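Local coordinates for ribulose bisphosphate carboxylase small chain (Galdieria sulphuraria, PDB 4F0H), which forms the small subunit of ribulose bisphosphate carboxylase (EC 4.1.1.39), the enzyme that fixes carbon dioxide, and probably supports the catalytic large subunits of the assembly, at residues R2-Q5 and S9-P12; L14-I19 and A70-K75. One frame throughout, in Å; residues are numbered along the deposited sequence.

Interaction 1: residues R2-Q5 and S9-P12; sequences RITQ and SFLP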
ATOM      1  N   ARG B   2       6.202  44.105 -22.327  1.00 12.87           N
ATOM      2  CA  ARG B   2       5.453  43.787 -23.527  1.00 12.38           C
ATOM      3  C   ARG B   2       5.088  42.327 -23.444  1.00  7.83           C
ATOM      4  O   ARG B   2       5.961  41.457 -23.280  1.00 11.42           O
ATOM      5  CB  ARG B   2       6.294  44.019 -24.757  1.00 10.06           C
ATOM      6  CG  ARG B   2       5.653  43.449 -26.044  1.00 13.98           C
ATOM      7  CD  ARG B   2       6.488  43.985 -27.227  1.00 12.85           C
ATOM      8  NE  ARG B   2       5.923  43.767 -28.561  1.00 11.97           N
ATOM      9  CZ  ARG B   2       5.042  44.551 -29.221  1.00 14.21           C
ATOM     10  NH1 ARG B   2       4.551  45.681 -28.695  1.00 10.39           N
ATOM     11  NH2 ARG B   2       4.639  44.204 -30.444  1.00 10.04           N
ATOM     12  N   ILE B   3       3.819  42.044 -23.490  1.00  7.13           N
ATOM     13  CA  ILE B   3       3.377  40.655 -23.362  1.00  9.98           C
ATOM     14  C   ILE B   3       3.655  39.915 -24.689  1.00  9.80           C
ATOM     15  O   ILE B   3       3.266  40.418 -25.746  1.00  6.55           O
ATOM     16  CB  ILE B   3       1.870  40.621 -23.118  1.00  9.09           C
ATOM     17  CG1 ILE B   3       1.583  41.038 -21.688  1.00 12.76           C
ATOM     18  CG2 ILE B   3       1.330  39.234 -23.438  1.00 11.46           C
ATOM     19  CD1 ILE B   3       2.279  40.264 -20.692  1.00 12.72           C
ATOM     20  N   THR B   4       4.306  38.739 -24.667  1.00  8.09           N
ATOM     21  CA  THR B   4       4.633  38.139 -25.954  1.00  7.72           C
ATOM     22  C   THR B   4       3.902  36.851 -26.288  1.00  9.07           C
ATOM     23  O   THR B   4       4.458  36.020 -26.941  1.00  6.76           O
ATOM     24  CB  THR B   4       6.139  37.940 -26.118  1.00  3.54           C
ATOM     25  OG1 THR B   4       6.628  37.134 -25.038  1.00  7.10           O
ATOM     26  CG2 THR B   4       6.865  39.296 -26.123  1.00  7.38           C
ATOM     27  N   GLN B   5       2.658  36.692 -25.815  1.00  7.55           N
ATOM     28  CA  GLN B   5       1.693  35.761 -26.426  1.00 10.86           C
ATOM     29  C   GLN B   5       1.477  36.231 -27.870  1.00 11.94           C
ATOM     30  O   GLN B   5       1.603  37.418 -28.124  1.00  9.77           O
ATOM     31  CB  GLN B   5       0.360  35.883 -25.696  1.00  9.04           C
ATOM     32  CG  GLN B   5       0.419  35.275 -24.325  1.00  6.51           C
ATOM     33  CD  GLN B   5      -0.782  35.612 -23.527  1.00  4.29           C
ATOM     34  OE1 GLN B   5      -1.914  35.600 -24.024  1.00  5.65           O
ATOM     35  NE2 GLN B   5      -0.561  35.912 -22.261  1.00  4.72           N
ATOM     36  N   SER B   9       4.489  38.771 -31.853  1.00  9.51           N
ATOM     37  CA  SER B   9       4.654  39.749 -30.810  1.00  7.82           C
ATOM     38  C   SER B   9       6.054  40.224 -30.639  1.00  5.51           C
ATOM     39  O   SER B   9       6.248  41.243 -29.990  1.00  8.54           O
ATOM     40  CB  SER B   9       4.104  39.218 -29.490  1.00  7.28           C
ATOM     41  OG  SER B   9       2.651  39.292 -29.596  1.00  3.15           O
ATOM     42  N   PHE B  10       7.036  39.507 -31.171  1.00  3.29           N
ATOM     43  CA  PHE B  10       8.431  40.047 -31.162  1.00  8.70           C
ATOM     44  C   PHE B  10       8.694  41.003 -32.312  1.00  9.29           C
ATOM     45  O   PHE B  10       9.774  41.602 -32.422  1.00 14.07           O
ATOM     46  CB  PHE B  10       9.464  38.935 -31.158  1.00  6.86           C
ATOM     47  CG  PHE B  10       9.960  38.587 -29.793  1.00  8.27           C
ATOM     48  CD1 PHE B  10      11.257  38.849 -29.434  1.00  9.60           C
ATOM     49  CD2 PHE B  10       9.126  37.956 -28.884  1.00  9.73           C
ATOM     50  CE1 PHE B  10      11.751  38.473 -28.176  1.00  9.17           C
ATOM     51  CE2 PHE B  10       9.612  37.565 -27.627  1.00 11.23           C
ATOM     52  CZ  PHE B  10      10.913  37.862 -27.276  1.00 15.82           C
ATOM     53  N   LEU B  11       7.737  41.115 -33.211  1.00  9.37           N
ATOM     54  CA  LEU B  11       7.769  42.183 -34.201  1.00  8.85           C
ATOM     55  C   LEU B  11       7.102  43.491 -33.635  1.00 13.35           C
ATOM     56  O   LEU B  11       6.392  43.439 -32.611  1.00 11.98           O
ATOM     57  CB  LEU B  11       7.101  41.675 -35.479  1.00 10.83           C
ATOM     58  CG  LEU B  11       7.764  40.413 -36.034  1.00  9.83           C
ATOM     59  CD1 LEU B  11       7.163  40.076 -37.396  1.00 11.14           C
ATOM     60  CD2 LEU B  11       9.286  40.508 -36.152  1.00 11.16           C
ATOM     61  N   PRO B  12       7.355  44.657 -34.274  1.00 12.84           N
ATOM     62  CA  PRO B  12       6.546  45.855 -33.995  1.00 15.69           C
ATOM     63  C   PRO B  12       5.066  45.544 -34.203  1.00 14.29           C
ATOM     64  O   PRO B  12       4.749  44.683 -35.022  1.00 14.26           O
ATOM     65  CB  PRO B  12       7.061  46.893 -35.033  1.00 11.44           C
ATOM     66  CG  PRO B  12       8.524  46.275 -35.482  1.00 14.19           C
ATOM     67  CD  PRO B  12       8.202  44.821 -35.480  1.00 14.55           C
TER

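Interaction 2: residues L14-I19 and A70-K75; sequences LTDEQI and ACRKAK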
ATOM      1  N   LEU B  14       1.528  45.326 -35.728  1.00 10.04           N
ATOM      2  CA  LEU B  14       1.274  45.223 -37.173  1.00 13.33           C
ATOM      3  C   LEU B  14       0.569  46.444 -37.694  1.00 13.55           C
ATOM      4  O   LEU B  14      -0.285  46.958 -36.988  1.00 14.64           O
ATOM      5  CB  LEU B  14       0.381  43.994 -37.443  1.00 10.70           C
ATOM      6  CG  LEU B  14       1.089  42.683 -37.095  1.00 11.23           C
ATOM      7  CD1 LEU B  14       0.163  41.603 -37.427  1.00 14.00           C
ATOM      8  CD2 LEU B  14       2.308  42.572 -37.906  1.00 11.20           C
ATOM      9  N   THR B  15       0.844  46.898 -38.919  1.00 10.73           N
ATOM     10  CA  THR B  15      -0.004  47.979 -39.463  1.00 15.40           C
ATOM     11  C   THR B  15      -1.281  47.353 -39.999  1.00 17.19           C
ATOM     12  O   THR B  15      -1.343  46.128 -40.135  1.00 14.45           O
ATOM     13  CB  THR B  15       0.669  48.682 -40.647  1.00 15.69           C
ATOM     14  OG1 THR B  15       1.040  47.683 -41.597  1.00 12.88           O
ATOM     15  CG2 THR B  15       1.931  49.436 -40.175  1.00 11.69           C
ATOM     16  N   ASP B  16      -2.294  48.161 -40.317  1.00 16.49           N
ATOM     17  CA  ASP B  16      -3.478  47.585 -40.953  1.00 15.56           C
ATOM     18  C   ASP B  16      -3.193  46.915 -42.302  1.00 14.96           C
ATOM     19  O   ASP B  16      -3.907  45.982 -42.686  1.00 14.82           O
ATOM     20  CB  ASP B  16      -4.597  48.616 -41.136  1.00 16.25           C
ATOM     21  CG  ASP B  16      -5.380  48.868 -39.866  1.00 18.39           C
ATOM     22  OD1 ASP B  16      -6.411  49.575 -39.937  1.00 16.23           O
ATOM     23  OD2 ASP B  16      -5.024  48.331 -38.810  1.00 14.56           O
ATOM     24  N   GLU B  17      -2.196  47.402 -43.035  1.00 15.27           N
ATOM     25  CA  GLU B  17      -1.749  46.767 -44.266  1.00 18.15           C
ATOM     26  C   GLU B  17      -1.254  45.336 -43.976  1.00 16.76           C
ATOM     27  O   GLU B  17      -1.670  44.401 -44.644  1.00 16.29           O
ATOM     28  CB  GLU B  17      -0.675  47.598 -45.012  1.00 21.84           C
ATOM     29  CG  GLU B  17      -1.199  49.010 -45.564  1.00 33.01           C
ATOM     30  CD  GLU B  17      -1.660  49.990 -44.415  1.00 36.64           C
ATOM     31  OE1 GLU B  17      -2.689  50.704 -44.586  1.00 37.91           O
ATOM     32  OE2 GLU B  17      -1.009  50.039 -43.329  1.00 37.00           O
ATOM     33  N   GLN B  18      -0.391  45.207 -42.956  1.00 11.84           N
ATOM     34  CA  GLN B  18       0.104  43.927 -42.487  1.00 11.24           C
ATOM     35  C   GLN B  18      -1.017  42.980 -42.052  1.00  9.76           C
ATOM     36  O   GLN B  18      -0.995  41.805 -42.436  1.00 15.76           O
ATOM     37  CB  GLN B  18       1.155  44.119 -41.394  1.00  6.78           C
ATOM     38  CG  GLN B  18       2.399  44.667 -41.991  1.00  6.39           C
ATOM     39  CD  GLN B  18       3.412  44.994 -40.958  1.00 13.00           C
ATOM     40  OE1 GLN B  18       3.146  45.728 -40.008  1.00 15.12           O
ATOM     41  NE2 GLN B  18       4.575  44.419 -41.100  1.00 15.30           N
ATOM     42  N   ILE B  19      -2.033  43.505 -41.366  1.00  6.32           N
ATOM     43  CA  ILE B  19      -3.062  42.658 -40.843  1.00  8.75           C
ATOM     44  C   ILE B  19      -3.826  42.081 -42.044  1.00 12.15           C
ATOM     45  O   ILE B  19      -4.103  40.869 -42.139  1.00 10.81           O
ATOM     46  CB  ILE B  19      -3.970  43.445 -39.923  1.00 10.34           C
ATOM     47  CG1 ILE B  19      -3.207  43.707 -38.617  1.00  7.77           C
ATOM     48  CG2 ILE B  19      -5.253  42.664 -39.675  1.00 10.50           C
ATOM     49  CD1 ILE B  19      -3.860  44.609 -37.732  1.00 12.15           C
ATOM     50  N   ALA B  70     -13.918  47.956 -35.431  1.00  8.46           N
ATOM     51  CA  ALA B  70     -15.032  48.067 -34.516  1.00 11.55           C
ATOM     52  C   ALA B  70     -14.620  47.553 -33.098  1.00 14.97           C
ATOM     53  O   ALA B  70     -14.903  48.199 -32.059  1.00 11.68           O
ATOM     54  CB  ALA B  70     -16.234  47.272 -35.080  1.00 12.16           C
ATOM     55  N   CYS B  71     -13.912  46.412 -33.039  1.00 13.57           N
ATOM     56  CA  CYS B  71     -13.493  45.925 -31.698  1.00 11.33           C
ATOM     57  C   CYS B  71     -12.514  46.924 -31.016  1.00 11.56           C
ATOM     58  O   CYS B  71     -12.678  47.255 -29.823  1.00 12.29           O
ATOM     59  CB  CYS B  71     -12.905  44.545 -31.761  1.00  7.76           C
ATOM     60  SG  CYS B  71     -12.662  43.841 -30.114  1.00 13.29           S
ATOM     61  N   ARG B  72     -11.523  47.399 -31.764  1.00  9.89           N
ATOM     62  CA  ARG B  72     -10.563  48.384 -31.236  1.00 10.65           C
ATOM     63  C   ARG B  72     -11.256  49.617 -30.681  1.00 14.49           C
ATOM     64  O   ARG B  72     -10.842  50.134 -29.637  1.00 16.92           O
ATOM     65  CB  ARG B  72      -9.617  48.834 -32.332  1.00 10.28           C
ATOM     66  CG  ARG B  72      -8.516  47.836 -32.594  1.00  9.61           C
ATOM     67  CD  ARG B  72      -8.052  48.018 -33.992  1.00 13.38           C
ATOM     68  NE  ARG B  72      -6.672  47.602 -34.186  1.00 12.02           N
ATOM     69  CZ  ARG B  72      -6.060  47.603 -35.377  1.00 20.28           C
ATOM     70  NH1 ARG B  72      -6.681  48.058 -36.459  1.00 15.67           N
ATOM     71  NH2 ARG B  72      -4.796  47.178 -35.492  1.00 22.65           N
ATOM     72  N   LYS B  73     -12.329  50.083 -31.331  1.00 15.43           N
ATOM     73  CA  LYS B  73     -12.955  51.288 -30.815  1.00 18.01           C
ATOM     74  C   LYS B  73     -13.699  50.986 -29.532  1.00 17.52           C
ATOM     75  O   LYS B  73     -13.600  51.746 -28.560  1.00 18.78           O
ATOM     76  CB  LYS B  73     -13.849  52.026 -31.826  1.00 20.46           C
ATOM     77  CG  LYS B  73     -13.302  52.056 -33.229  1.00 30.34           C
ATOM     78  CD  LYS B  73     -11.789  52.486 -33.337  1.00 35.53           C
ATOM     79  CE  LYS B  73     -11.225  52.166 -34.744  1.00 37.13           C
ATOM     80  NZ  LYS B  73      -9.830  51.611 -34.785  1.00 34.36           N
ATOM     81  N   ALA B  74     -14.432  49.882 -29.502  1.00 16.46           N
ATOM     82  CA  ALA B  74     -15.233  49.588 -28.355  1.00 12.43           C
ATOM     83  C   ALA B  74     -14.363  49.143 -27.203  1.00 16.67           C
ATOM     84  O   ALA B  74     -14.793  49.294 -26.079  1.00 16.97           O
ATOM     85  CB  ALA B  74     -16.212  48.507 -28.661  1.00 15.34           C
ATOM     86  N   LYS B  75     -13.185  48.548 -27.487  1.00 10.37           N
ATOM     87  CA  LYS B  75     -12.368  47.906 -26.447  1.00 11.51           C
ATOM     88  C   LYS B  75     -10.915  48.373 -26.519  1.00 12.00           C
ATOM     89  O   LYS B  75      -9.994  47.557 -26.501  1.00  9.98           O
ATOM     90  CB  LYS B  75     -12.403  46.376 -26.612  1.00  8.63           C
ATOM     91  CG  LYS B  75     -13.767  45.756 -26.738  1.00  9.78           C
ATOM     92  CD  LYS B  75     -14.362  45.707 -25.379  1.00 12.55           C
ATOM     93  CE  LYS B  75     -15.784  45.343 -25.376  1.00 15.85           C
ATOM     94  NZ  LYS B  75     -16.140  45.322 -23.937  1.00 15.52           N
TER
HETATM   95  O   HOH W   1      -2.935  48.135 -37.247  1.00 11.14           O

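Interaction 1: residues R2-Q5 and S9-P12
Thr-4 and Ser-9 bring the two backbones to within 5.1 Å, CA to CA, where the N-terminal loop doubles back on itself without forming a helix or strand on either arm. Close to this point the hydroxyl of Ser-9 donates to the main chain of the opposite arm, OG lying 2.6 Å from Gln-5 O and tilted 23° from the carbonyl plane. The same OG receives a weak bond from Arg-102. The carbonyl of Ser-9 in turn accepts from Arg-2: NE reaches O at 2.9 Å in a nearly straight bond (163°), with the oxygen at the edge of the guanidinium and close to its plane. With CG anti to the backbone N (chi1 169°) and an extended chain beyond it, the arginine spans the gap between the arms. NH2 then adds weak bonds, to Ser-9 O and, at 2.9 Å, to Leu-11 O, while its salt bridge to Asp-13 supplies the charge partner. Bonds from side chains to main-chain carbonyls, not strand pairing, hold together this loop, which leads into helix 16-28 of the RuBisCO small subunit. Thr-4 contributes an apolar touch, its CG2 meeting the Phe-10 ring obliquely at CE2, 3.6 Å away. The threonine's OG1 bonds to an acidic side chain on the chain of another protein, and Phe-10 N also donates to an acidic side chain of that chain.

Interaction 2: residues L14-I19 and A70-K75
Asp-16 and Arg-72 meet as two nearly coplanar groups, carboxylate and guanidinium only 14° apart, their side chains running past each other in opposite directions. A single oxygen carries the salt bridge: NH1 of Arg-72 lies 2.9 Å from OD2 of Asp-16 in a nearly straight bond (166°), OD2 accepting through its syn lone pair and sitting at the guanidinium edge. Water 1 completes the polar link, accepting from Arg-72 NH2 at 2.7 Å. It donates in turn to Asp-16 OD2 and to the carbonyl O of Leu-14, so the arginine is joined to the start of the helix directly and through solvent. The contact thereby pins the first turn of helix 16-28 to the last turn of helix 61-74. Next to this network the Ile-19 methyl CD1 approaches Arg-72 NH2 obliquely at 3.5 Å, an apolar neighbour to a charged tip. With CG beside the backbone N (chi1 -79°) and the chain extended to NE, Arg-72 bridges helices whose nearest CA atoms, those of Asp-16 and Arg-72, are 12.1 Å apart. Were Arg-72 replaced by an alanine, the Asp-16 carboxylate would probably lose its cationic mate, and water 1 the N-H of NH2. Thr-15, at the N-cap, forms a capping box with Gln-18: Gln-18 N donates to Thr-15 OG1, and Thr-15 N to Gln-18 OE1 at 2.8 Å. Further bonds from Arg-72 run to Asn-69 on its own helix and to the carbonyl of Val-100, so both helices are tied to strand 93-101, on which Ile-19 also packs, at the edge of the four-stranded antiparallel sheet.

Overall arrangement
Interactions 1 and 2 follow one another along the chain, the loop contact closing before the helix contact opens, and their centres lie about 16 Å apart. Their segments adjoin in sequence, Asp-13 being the single residue between them, yet they do not otherwise touch. Interaction 1 folds the N-terminal loop onto itself against the chain of another protein; interaction 2 then joins the helix that follows, 16-28, to helix 61-74 from much later in the chain, beside strand 93-101. Arg-102, just beyond that strand, bonds to the loop. Together the two contacts connect a subunit-facing loop with the helix-and-sheet body, consistent with a small subunit built to pack within a 16-chain assembly.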